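Local coordinates for protein superoxide dismutase (PDB 1UES) that destroys superoxide radicals by dismutating them to oxygen and hydrogen peroxide, cycling the redox state of a manganese or iron ion bound in each subunit of a homodimer, at residues H3-L8 against F26-H31; D13-V18 against W179-W184; A68-N73 against S121-L126; F78-P83 against P152-D157. The protein carries 1 engineered substitution. One frame throughout, in Å; residues are numbered along the deposited sequence.

How the contacts relate
Contact 1 is a surface contact, whereas contacts 2, 3 and 4 are buried. Contacts 3 and 4 lie nearest the centre of the subunit and share helix 62-79 and the antiparallel sheet, through its neighbouring strands 122-128 and 151-157; both rely on amide side chains gripped by hydrogen bonds. Contact 1 combines a histidine-to-backbone hydrogen bond with leucines over the ring, and contact 2 is mainly apolar packing. Contacts 1 and 4 meet at the manganese, supplying His27 and Asp157. Contacts 2 and 4 adjoin through backbone bonds of Gln80 and Arg82 with Asp183 and Ile181. Contacts 2, 3 and 4 each join the alpha-hairpin and C-terminal domains; contact 1 stays within the former.

Contact 1 (H3-L8 against F26-H31); sequences HELISL and FHHGKH. With MN (manganese (II) ion), chain E.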
# COMPACT_ATOMS: atom_id res chain seq x y z
N HIS A 3 -9.60 4.41 -22.60
CA HIS A 3 -10.11 3.50 -21.60
C HIS A 3 -11.08 4.27 -20.72
O HIS A 3 -10.87 5.43 -20.39
CB HIS A 3 -8.97 2.85 -20.83
CG HIS A 3 -8.07 2.04 -21.71
ND1 HIS A 3 -8.26 0.69 -21.91
CD2 HIS A 3 -7.03 2.40 -22.50
CE1 HIS A 3 -7.38 0.25 -22.80
NE2 HIS A 3 -6.62 1.27 -23.17
N GLU A 4 -12.15 3.58 -20.36
CA GLU A 4 -13.24 4.14 -19.59
C GLU A 4 -13.24 3.84 -18.10
O GLU A 4 -12.66 2.85 -17.66
CB GLU A 4 -14.56 3.59 -20.15
CG GLU A 4 -14.67 3.41 -21.68
CD GLU A 4 -13.79 2.29 -22.30
OE1 GLU A 4 -13.70 2.28 -23.57
OE2 GLU A 4 -13.19 1.44 -21.58
N LEU A 5 -13.89 4.72 -17.36
CA LEU A 5 -14.11 4.49 -15.94
C LEU A 5 -15.42 3.66 -15.99
O LEU A 5 -16.47 4.15 -16.44
CB LEU A 5 -14.36 5.80 -15.17
CG LEU A 5 -14.83 5.60 -13.72
CD1 LEU A 5 -13.84 4.72 -12.96
CD2 LEU A 5 -15.00 6.96 -13.02
N ILE A 6 -15.38 2.42 -15.56
CA ILE A 6 -16.58 1.60 -15.63
C ILE A 6 -17.76 2.14 -14.82
O ILE A 6 -17.62 2.78 -13.79
CB ILE A 6 -16.30 0.15 -15.21
CG1 ILE A 6 -15.74 0.11 -13.78
CG2 ILE A 6 -15.32 -0.49 -16.18
CD1 ILE A 6 -15.91 -1.21 -13.15
N SER A 7 -18.96 1.89 -15.33
CA SER A 7 -20.16 2.31 -14.63
C SER A 7 -20.45 1.11 -13.73
O SER A 7 -20.28 -0.01 -14.17
CB SER A 7 -21.28 2.52 -15.64
OG SER A 7 -21.56 1.29 -16.28
N LEU A 8 -20.84 1.35 -12.49
CA LEU A 8 -21.12 0.25 -11.56
C LEU A 8 -22.47 -0.37 -11.85
O LEU A 8 -23.41 0.33 -12.21
CB LEU A 8 -21.08 0.75 -10.12
CG LEU A 8 -19.71 1.25 -9.69
CD1 LEU A 8 -19.87 1.90 -8.34
CD2 LEU A 8 -18.70 0.09 -9.62
N PHE A 26 -14.63 7.11 -3.17
CA PHE A 26 -13.21 7.34 -3.37
C PHE A 26 -12.53 6.22 -4.17
O PHE A 26 -11.72 6.47 -5.06
CB PHE A 26 -12.51 7.50 -2.00
CG PHE A 26 -12.85 8.78 -1.34
CD1 PHE A 26 -12.22 9.95 -1.76
CD2 PHE A 26 -13.83 8.85 -0.36
CE1 PHE A 26 -12.57 11.19 -1.23
CE2 PHE A 26 -14.20 10.08 0.18
CZ PHE A 26 -13.57 11.27 -0.25
N HIS A 27 -12.87 4.98 -3.84
CA HIS A 27 -12.22 3.83 -4.48
C HIS A 27 -12.52 3.79 -5.98
O HIS A 27 -11.60 3.72 -6.81
CB HIS A 27 -12.68 2.53 -3.79
CG HIS A 27 -11.76 1.38 -4.03
ND1 HIS A 27 -11.92 0.14 -3.44
CD2 HIS A 27 -10.63 1.30 -4.76
CE1 HIS A 27 -10.93 -0.65 -3.79
NE2 HIS A 27 -10.13 0.03 -4.59
N HIS A 28 -13.80 3.80 -6.31
CA HIS A 28 -14.21 3.79 -7.70
C HIS A 28 -14.14 5.19 -8.31
O HIS A 28 -13.53 5.38 -9.36
CB HIS A 28 -15.64 3.22 -7.83
CG HIS A 28 -16.21 3.38 -9.20
ND1 HIS A 28 -16.95 4.49 -9.57
CD2 HIS A 28 -16.10 2.61 -10.32
CE1 HIS A 28 -17.25 4.40 -10.86
NE2 HIS A 28 -16.74 3.28 -11.33
N GLY A 29 -14.75 6.17 -7.66
CA GLY A 29 -14.75 7.51 -8.22
C GLY A 29 -13.44 8.27 -8.33
O GLY A 29 -13.31 9.13 -9.20
N LYS A 30 -12.48 8.00 -7.45
CA LYS A 30 -11.22 8.72 -7.48
C LYS A 30 -10.02 7.85 -7.85
O LYS A 30 -9.29 8.17 -8.78
CB LYS A 30 -10.98 9.41 -6.14
CG LYS A 30 -12.06 10.45 -5.83
CD LYS A 30 -12.00 11.57 -6.86
CE LYS A 30 -12.86 12.79 -6.45
NZ LYS A 30 -14.10 12.83 -7.25
N HIS A 31 -9.80 6.76 -7.11
CA HIS A 31 -8.66 5.89 -7.43
C HIS A 31 -8.74 5.29 -8.81
O HIS A 31 -7.77 5.36 -9.59
CB HIS A 31 -8.55 4.75 -6.44
CG HIS A 31 -8.08 5.17 -5.09
ND1 HIS A 31 -6.75 5.19 -4.73
CD2 HIS A 31 -8.77 5.59 -4.00
CE1 HIS A 31 -6.65 5.58 -3.47
NE2 HIS A 31 -7.86 5.84 -3.01
MN MN E . -8.10 -0.61 -5.07
O HOH W 1 -6.08 -1.51 -5.47
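His28 and Leu5 both carry CG anti to the backbone N (chi1 171° in each), which sends the imidazole out from the helix and swings the leucine branch round to meet it. The ring is thereby sandwiched between two leucines of segment 3-8. Leu8 CG sits almost squarely over one face, 3.9 Å from the centroid of the His28 ring, and its side chain runs past the histidine in the opposite direction. Leu5 CD1 lies over the other face, 4.0 Å from the same His28 centroid and 29° off the normal; both are CH-pi contacts. At the ring edge, His28 NE2 donates a 2.7 Å hydrogen bond to Ile6 O, with an N-H...O angle of 154°. The oxygen lies close to the imidazole plane, and this bond together with the two covered faces holds the ring against rotation. It also pins a segment without regular secondary structure to the helix.

The preceding residue, His27, serves the active site instead: its NE2 binds manganese at 2.2 Å, beside His74, Asp157, His161 and a water. Around the contact, Leu5 and Ile6 also rest on Leu32 of helix 21-42, while Ile6 reaches Asn75 and Leu8 reaches Phe78, so segment 3-8 touches both helices of the alpha hairpin, 21-42 and 62-79.

Contact 2 (D13-V18 against W179-W184); sequences DALAPV and WSIVDW
Leu15 and Val18 meet Ile181 and Ser180 beside the indoles of Trp179 and Trp184, the second at the start of helix 184-190. Val182 CG1 lies over one face of Trp184, 3.5 Å above its plane and toward the rim, and CZ2 of Trp184 in turn sits at the edge of the Trp179 ring, in its plane. Neither indole touches 13-18, while Ile181 and Ser180 direct their CB atoms toward it.

Ile181 carries most of the contact, CD1 chiefly against Val18 and CG2 against Leu15. Its CG1 is tucked between the backbone N and the carbonyl carbon (chi1 51°), an orientation that extends CD1 toward Val18; the two side chains approach tip to tip, Ile181 CD1 standing 3.9 Å from Val18 CG1. Ile181 CG2 is 4.2 Å from Leu15 CD2, and here the side chains cross at about a right angle. Val18 CG2 packs on Ser180 OG at 3.6 Å, although that hydroxyl has its polar partner in the carbonyl O of Asp177. Apart from that hydroxyl, apolar side chains make the contact, at van der Waals distance. Leu15 and Val18 are presented from a bend made of a type I turn, Asp13 to Ala16, followed by the cis peptide before Pro17.

The contact joins the loop ahead of helix 21-42 to the connection between helices 171-178 and 184-190, where Asp183 caps the start of the latter helix. Leu178 of helix 171-178 also covers Val18, and strand 151-157 backs both indoles through Leu154.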
# COMPACT_ATOMS: atom_id res chain seq x y z
N ASP A 13 -24.34 2.71 -2.79
CA ASP A 13 -24.43 2.31 -1.39
C ASP A 13 -24.86 0.85 -1.26
O ASP A 13 -25.11 0.36 -0.17
CB ASP A 13 -25.43 3.22 -0.65
CG ASP A 13 -26.87 3.06 -1.15
OD1 ASP A 13 -27.08 2.53 -2.26
OD2 ASP A 13 -27.82 3.47 -0.42
N ALA A 14 -24.93 0.15 -2.39
CA ALA A 14 -25.38 -1.24 -2.40
C ALA A 14 -24.51 -2.26 -1.64
O ALA A 14 -25.01 -3.29 -1.22
CB ALA A 14 -25.59 -1.71 -3.85
N LEU A 15 -23.21 -1.98 -1.48
CA LEU A 15 -22.30 -2.90 -0.78
C LEU A 15 -22.00 -2.51 0.67
O LEU A 15 -21.23 -3.19 1.34
CB LEU A 15 -20.97 -3.06 -1.54
CG LEU A 15 -21.15 -3.29 -3.05
CD1 LEU A 15 -19.78 -3.35 -3.71
CD2 LEU A 15 -21.91 -4.59 -3.34
N ALA A 16 -22.67 -1.45 1.16
CA ALA A 16 -22.47 -1.01 2.53
C ALA A 16 -23.05 -2.12 3.41
O ALA A 16 -24.10 -2.68 3.09
CB ALA A 16 -23.21 0.31 2.79
N PRO A 17 -22.42 -2.40 4.56
CA PRO A 17 -21.23 -1.76 5.14
C PRO A 17 -19.84 -2.24 4.76
O PRO A 17 -18.85 -1.59 5.12
CB PRO A 17 -21.43 -2.00 6.61
CG PRO A 17 -21.95 -3.39 6.63
CD PRO A 17 -22.92 -3.45 5.46
N VAL A 18 -19.79 -3.35 4.04
CA VAL A 18 -18.53 -4.00 3.66
C VAL A 18 -17.64 -3.09 2.80
O VAL A 18 -16.42 -3.04 2.98
CB VAL A 18 -18.83 -5.35 2.97
CG1 VAL A 18 -17.50 -6.08 2.65
CG2 VAL A 18 -19.70 -6.23 3.91
N TRP A 179 -16.91 -11.88 1.72
CA TRP A 179 -17.67 -13.04 1.24
C TRP A 179 -19.16 -12.80 1.14
O TRP A 179 -19.85 -13.38 0.27
CB TRP A 179 -17.37 -14.25 2.12
CG TRP A 179 -15.95 -14.59 2.18
CD1 TRP A 179 -15.08 -14.34 3.22
CD2 TRP A 179 -15.16 -15.21 1.14
NE1 TRP A 179 -13.82 -14.78 2.89
CE2 TRP A 179 -13.84 -15.31 1.63
CE3 TRP A 179 -15.46 -15.69 -0.15
CZ2 TRP A 179 -12.80 -15.87 0.88
CZ3 TRP A 179 -14.40 -16.26 -0.90
CH2 TRP A 179 -13.10 -16.33 -0.38
N SER A 180 -19.68 -11.92 2.00
CA SER A 180 -21.09 -11.61 2.02
C SER A 180 -21.57 -10.83 0.79
O SER A 180 -22.78 -10.79 0.53
CB SER A 180 -21.45 -10.85 3.30
OG SER A 180 -21.00 -9.50 3.28
N ILE A 181 -20.67 -10.22 0.03
CA ILE A 181 -21.11 -9.49 -1.17
C ILE A 181 -20.66 -10.10 -2.49
O ILE A 181 -20.89 -9.53 -3.56
CB ILE A 181 -20.65 -8.02 -1.17
CG1 ILE A 181 -19.16 -7.91 -0.89
CG2 ILE A 181 -21.48 -7.22 -0.14
CD1 ILE A 181 -18.63 -6.50 -1.03
N VAL A 182 -20.00 -11.25 -2.42
CA VAL A 182 -19.57 -11.90 -3.65
C VAL A 182 -20.78 -12.49 -4.37
O VAL A 182 -21.58 -13.20 -3.77
CB VAL A 182 -18.57 -13.04 -3.33
CG1 VAL A 182 -18.28 -13.89 -4.58
CG2 VAL A 182 -17.27 -12.44 -2.80
N ASP A 183 -20.91 -12.18 -5.65
CA ASP A 183 -22.00 -12.76 -6.44
C ASP A 183 -21.36 -13.96 -7.14
O ASP A 183 -20.65 -13.82 -8.13
CB ASP A 183 -22.51 -11.77 -7.48
CG ASP A 183 -23.68 -12.32 -8.27
OD1 ASP A 183 -24.43 -11.52 -8.85
OD2 ASP A 183 -23.84 -13.55 -8.29
N TRP A 184 -21.60 -15.16 -6.61
CA TRP A 184 -20.99 -16.33 -7.22
C TRP A 184 -21.45 -16.62 -8.64
O TRP A 184 -20.75 -17.32 -9.38
CB TRP A 184 -21.17 -17.56 -6.32
CG TRP A 184 -20.26 -17.46 -5.11
CD1 TRP A 184 -20.61 -17.06 -3.85
CD2 TRP A 184 -18.84 -17.64 -5.09
NE1 TRP A 184 -19.49 -16.98 -3.05
CE2 TRP A 184 -18.39 -17.33 -3.78
CE3 TRP A 184 -17.89 -18.04 -6.06
CZ2 TRP A 184 -17.04 -17.41 -3.41
CZ3 TRP A 184 -16.54 -18.11 -5.69
CH2 TRP A 184 -16.13 -17.79 -4.36

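Contact 3 (A68-N73 against S121-L126); sequences AGQTLN and SGWVWL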
# COMPACT_ATOMS: atom_id res chain seq x y z
N ALA A 68 -2.42 -0.17 -16.02
CA ALA A 68 -3.24 -1.15 -16.76
C ALA A 68 -3.71 -2.24 -15.79
O ALA A 68 -4.91 -2.57 -15.75
CB ALA A 68 -2.39 -1.80 -17.89
N GLY A 69 -2.75 -2.81 -15.04
CA GLY A 69 -3.05 -3.86 -14.10
C GLY A 69 -4.07 -3.38 -13.09
O GLY A 69 -5.01 -4.11 -12.81
N GLN A 70 -3.91 -2.15 -12.60
CA GLN A 70 -4.87 -1.61 -11.63
C GLN A 70 -6.24 -1.43 -12.27
O GLN A 70 -7.26 -1.71 -11.62
CB GLN A 70 -4.37 -0.29 -11.04
CG GLN A 70 -3.28 -0.48 -9.95
CD GLN A 70 -3.74 -1.37 -8.78
OE1 GLN A 70 -3.79 -2.59 -8.89
NE2 GLN A 70 -4.07 -0.74 -7.65
N THR A 71 -6.29 -0.96 -13.52
CA THR A 71 -7.58 -0.79 -14.17
C THR A 71 -8.27 -2.14 -14.30
O THR A 71 -9.42 -2.29 -13.92
CB THR A 71 -7.45 -0.11 -15.54
OG1 THR A 71 -6.88 1.18 -15.35
CG2 THR A 71 -8.79 0.08 -16.20
N LEU A 72 -7.56 -3.13 -14.81
CA LEU A 72 -8.18 -4.43 -14.96
C LEU A 72 -8.60 -5.05 -13.62
O LEU A 72 -9.69 -5.60 -13.49
CB LEU A 72 -7.21 -5.37 -15.69
CG LEU A 72 -7.76 -6.79 -15.77
CD1 LEU A 72 -9.03 -6.80 -16.60
CD2 LEU A 72 -6.69 -7.72 -16.37
N ASN A 73 -7.73 -4.95 -12.62
CA ASN A 73 -8.03 -5.52 -11.32
C ASN A 73 -9.32 -4.88 -10.77
O ASN A 73 -10.20 -5.58 -10.27
CB ASN A 73 -6.88 -5.27 -10.31
CG ASN A 73 -5.75 -6.28 -10.44
OD1 ASN A 73 -6.01 -7.46 -10.65
ND2 ASN A 73 -4.50 -5.83 -10.32
N SER A 121 0.88 -3.41 -0.38
CA SER A 121 -0.28 -3.31 -1.27
C SER A 121 -0.38 -4.48 -2.24
O SER A 121 0.64 -5.02 -2.68
CB SER A 121 -0.20 -2.01 -2.09
OG SER A 121 -0.15 -0.85 -1.26
N GLY A 122 -1.60 -4.87 -2.60
CA GLY A 122 -1.73 -5.94 -3.56
C GLY A 122 -3.12 -6.52 -3.64
O GLY A 122 -4.09 -5.91 -3.17
N TRP A 123 -3.19 -7.70 -4.25
CA TRP A 123 -4.44 -8.42 -4.48
C TRP A 123 -4.30 -9.90 -4.24
O TRP A 123 -3.25 -10.46 -4.54
CB TRP A 123 -4.86 -8.29 -5.94
CG TRP A 123 -4.91 -6.90 -6.44
CD1 TRP A 123 -3.84 -6.11 -6.78
CD2 TRP A 123 -6.09 -6.11 -6.65
NE1 TRP A 123 -4.29 -4.87 -7.19
CE2 TRP A 123 -5.65 -4.84 -7.11
CE3 TRP A 123 -7.46 -6.33 -6.49
CZ2 TRP A 123 -6.55 -3.80 -7.42
CZ3 TRP A 123 -8.36 -5.29 -6.79
CH2 TRP A 123 -7.88 -4.05 -7.25
N VAL A 124 -5.34 -10.54 -3.68
CA VAL A 124 -5.29 -11.99 -3.56
C VAL A 124 -6.28 -12.40 -4.68
O VAL A 124 -7.36 -11.82 -4.84
CB VAL A 124 -5.73 -12.50 -2.16
CG1 VAL A 124 -7.02 -11.89 -1.74
CG2 VAL A 124 -5.81 -14.02 -2.16
N TRP A 125 -5.85 -13.35 -5.50
CA TRP A 125 -6.63 -13.80 -6.64
C TRP A 125 -6.94 -15.29 -6.64
O TRP A 125 -6.11 -16.10 -6.22
CB TRP A 125 -5.84 -13.48 -7.93
CG TRP A 125 -6.13 -12.15 -8.56
CD1 TRP A 125 -5.34 -11.02 -8.56
CD2 TRP A 125 -7.31 -11.81 -9.29
NE1 TRP A 125 -5.97 -10.00 -9.26
CE2 TRP A 125 -7.18 -10.46 -9.72
CE3 TRP A 125 -8.46 -12.52 -9.64
CZ2 TRP A 125 -8.17 -9.82 -10.47
CZ3 TRP A 125 -9.45 -11.87 -10.38
CH2 TRP A 125 -9.30 -10.53 -10.79
N LEU A 126 -8.15 -15.64 -7.06
CA LEU A 126 -8.51 -17.03 -7.25
C LEU A 126 -8.40 -17.07 -8.78
O LEU A 126 -8.99 -16.24 -9.47
CB LEU A 126 -9.93 -17.33 -6.82
CG LEU A 126 -10.39 -18.73 -7.26
CD1 LEU A 126 -9.55 -19.81 -6.55
CD2 LEU A 126 -11.85 -18.89 -6.96
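Two tryptophans from the central strand of the three-stranded antiparallel sheet, Trp123 and Trp125, point their indole nitrogens at helix 62-79, joining the C-terminal alpha/beta domain of the Fe/Mn superoxide dismutase fold to its alpha hairpin. Asn73 lies over Trp123: its amide is stacked on the indole with the planes 29° apart, and its CB rests over the six-membered ring, 3.4 Å from the centroid. Gln70 meets the same indole quite differently. Its chain, bent at chi2, brings the amide to the ring edge with the planes 71° apart, and OE1 accepts from Trp123 NE1 at 2.9 Å through a lone pair in the carbonyl plane. Trp123 is thus held on one face by Asn73 and at its edge by Gln70.

Both amides are buried, and their nitrogens have partners of their own: Gln70 NE2 bonds Tyr35 OH, and Asn73 ND2 bonds Gly143 O. Trp123 also meets the manganese ligand His74 edge to face, so this contact packs directly against the metal site; Gln70 O accepts from ND1 of that histidine, a second-shell bond that helps to orient it. Trp125 takes the oxygen of Asn73. Its NE1 donates to Asn73 OD1 at 2.9 Å in a bent bond (137°), the oxygen close to the indole plane but the nitrogen well above the plane of the asparagine carbonyl.

Contact 4 (F78-P83 against P152-D157); sequences FTQFRP and PLLTFD. Engineered in segment 152-157: Thr155 (natural residue Gly). With MN (manganese (II) ion), chain E.
Gln80 grips Thr155 by both ends of its amide. Its NE2 donates to Thr155 O at 2.7 Å, in the carbonyl plane and close to the plane of its own amide, while Gln80 OE1 accepts from Thr155 N at 3.3 Å. The two bonds fix the rotation of the amide, which meets the strand edge-on. Gln80 CG sits between the backbone N and the carbonyl carbon (chi1 73°), and the chain, extended beyond it, carries the amide across to the strand. Leu154 crosses the glutamine at about a right angle, with its CD1 3.6 Å from Gln80 OE1.

Thr155 is an engineered residue, glycine in the natural protein; its OG1 bonds Val124 O on the adjoining strand. Strand 151-157 is an outermost strand of the chain's antiparallel sheet, in the C-terminal domain, and Gln80 ties the turn after helix 62-79 of the alpha hairpin to its edge turned away from strand 122-128. Just before, Leu153 and Leu154 both face Leu126 in a classic beta bulge.

Further out, Arg190 of helix 184-190 donates to both Gln80 OE1 and Leu153 O. Arg82 folds back so that its NH1 bonds Phe81 O (2.9 Å) and Thr79 O (3.1 Å). Along the strand, Asp157 OD2 binds manganese at 2.1 Å, and its OD1 accepts from Trp159 N and, weakly, from the metal-bound water.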
# COMPACT_ATOMS: atom_id res chain seq x y z
N PHE A 78 -14.90 -4.64 -8.88
CA PHE A 78 -16.21 -4.04 -8.64
C PHE A 78 -17.32 -4.83 -9.30
O PHE A 78 -18.42 -4.89 -8.78
CB PHE A 78 -16.26 -2.60 -9.13
CG PHE A 78 -15.46 -1.66 -8.29
CD1 PHE A 78 -14.36 -1.00 -8.84
CD2 PHE A 78 -15.77 -1.46 -6.94
CE1 PHE A 78 -13.59 -0.16 -8.07
CE2 PHE A 78 -14.97 -0.60 -6.16
CZ PHE A 78 -13.90 0.04 -6.73
N THR A 79 -17.05 -5.45 -10.43
CA THR A 79 -18.16 -6.15 -11.07
C THR A 79 -18.54 -7.49 -10.48
O THR A 79 -19.56 -8.07 -10.88
CB THR A 79 -17.94 -6.29 -12.59
OG1 THR A 79 -16.69 -6.95 -12.86
CG2 THR A 79 -17.97 -4.94 -13.24
N GLN A 80 -17.78 -7.98 -9.51
CA GLN A 80 -18.10 -9.29 -8.98
C GLN A 80 -18.98 -9.25 -7.74
O GLN A 80 -19.35 -10.30 -7.23
CB GLN A 80 -16.82 -10.07 -8.65
CG GLN A 80 -16.12 -9.52 -7.41
CD GLN A 80 -14.63 -9.82 -7.31
OE1 GLN A 80 -14.01 -10.51 -8.14
NE2 GLN A 80 -14.03 -9.29 -6.26
N PHE A 81 -19.30 -8.05 -7.29
CA PHE A 81 -20.10 -7.86 -6.07
C PHE A 81 -21.53 -7.46 -6.34
O PHE A 81 -21.82 -6.78 -7.32
CB PHE A 81 -19.46 -6.77 -5.18
CG PHE A 81 -18.06 -7.08 -4.72
CD1 PHE A 81 -17.73 -8.31 -4.17
CD2 PHE A 81 -17.07 -6.10 -4.81
CE1 PHE A 81 -16.43 -8.56 -3.70
CE2 PHE A 81 -15.77 -6.34 -4.35
CZ PHE A 81 -15.45 -7.57 -3.79
N ARG A 82 -22.44 -7.88 -5.45
CA ARG A 82 -23.84 -7.53 -5.53
C ARG A 82 -24.47 -7.67 -4.17
O ARG A 82 -24.00 -8.45 -3.34
CB ARG A 82 -24.63 -8.47 -6.46
CG ARG A 82 -24.28 -8.37 -7.95
CD ARG A 82 -24.79 -7.07 -8.55
NE ARG A 82 -24.74 -7.12 -10.02
CZ ARG A 82 -23.61 -7.16 -10.72
NH1 ARG A 82 -22.43 -7.17 -10.09
NH2 ARG A 82 -23.65 -7.23 -12.05
N PRO A 83 -25.51 -6.87 -3.90
CA PRO A 83 -26.20 -6.98 -2.61
C PRO A 83 -27.15 -8.19 -2.76
O PRO A 83 -27.47 -8.62 -3.88
CB PRO A 83 -26.97 -5.67 -2.51
CG PRO A 83 -27.28 -5.31 -3.93
CD PRO A 83 -26.08 -5.80 -4.74
N PRO A 152 -8.48 -14.95 -14.37
CA PRO A 152 -8.84 -14.31 -13.09
C PRO A 152 -10.30 -14.50 -12.71
O PRO A 152 -11.18 -13.99 -13.41
CB PRO A 152 -8.48 -12.85 -13.32
CG PRO A 152 -8.74 -12.65 -14.80
CD PRO A 152 -8.38 -13.98 -15.47
N LEU A 153 -10.59 -15.16 -11.59
CA LEU A 153 -11.97 -15.43 -11.20
C LEU A 153 -12.54 -14.57 -10.11
O LEU A 153 -13.64 -14.04 -10.24
CB LEU A 153 -12.13 -16.89 -10.77
CG LEU A 153 -11.50 -17.94 -11.68
CD1 LEU A 153 -11.77 -19.31 -11.09
CD2 LEU A 153 -12.11 -17.84 -13.07
N LEU A 154 -11.80 -14.43 -9.01
CA LEU A 154 -12.27 -13.66 -7.88
C LEU A 154 -11.08 -12.96 -7.22
O LEU A 154 -10.04 -13.58 -7.03
CB LEU A 154 -12.94 -14.60 -6.86
CG LEU A 154 -13.15 -14.03 -5.47
CD1 LEU A 154 -14.31 -13.03 -5.52
CD2 LEU A 154 -13.43 -15.17 -4.44
N THR A 155 -11.22 -11.68 -6.92
CA THR A 155 -10.11 -11.01 -6.24
C THR A 155 -10.52 -10.17 -5.06
O THR A 155 -11.60 -9.58 -5.06
CB THR A 155 -9.28 -10.10 -7.21
OG1 THR A 155 -8.09 -9.66 -6.54
CG2 THR A 155 -10.08 -8.85 -7.68
N PHE A 156 -9.67 -10.14 -4.04
CA PHE A 156 -9.90 -9.27 -2.89
C PHE A 156 -8.75 -8.22 -2.97
O PHE A 156 -7.59 -8.58 -3.10
CB PHE A 156 -9.78 -10.02 -1.56
CG PHE A 156 -10.96 -10.92 -1.24
CD1 PHE A 156 -12.07 -10.98 -2.09
CD2 PHE A 156 -10.94 -11.70 -0.09
CE1 PHE A 156 -13.17 -11.82 -1.79
CE2 PHE A 156 -12.03 -12.53 0.23
CZ PHE A 156 -13.13 -12.60 -0.62
N ASP A 157 -9.10 -6.94 -2.97
CA ASP A 157 -8.12 -5.86 -3.02
C ASP A 157 -7.60 -5.65 -1.60
O ASP A 157 -8.40 -5.40 -0.68
CB ASP A 157 -8.86 -4.62 -3.49
CG ASP A 157 -7.96 -3.45 -3.79
OD1 ASP A 157 -6.73 -3.58 -3.63
OD2 ASP A 157 -8.56 -2.42 -4.18
MN MN E . -8.10 -0.61 -5.07
O HOH W 1 -6.08 -1.51 -5.47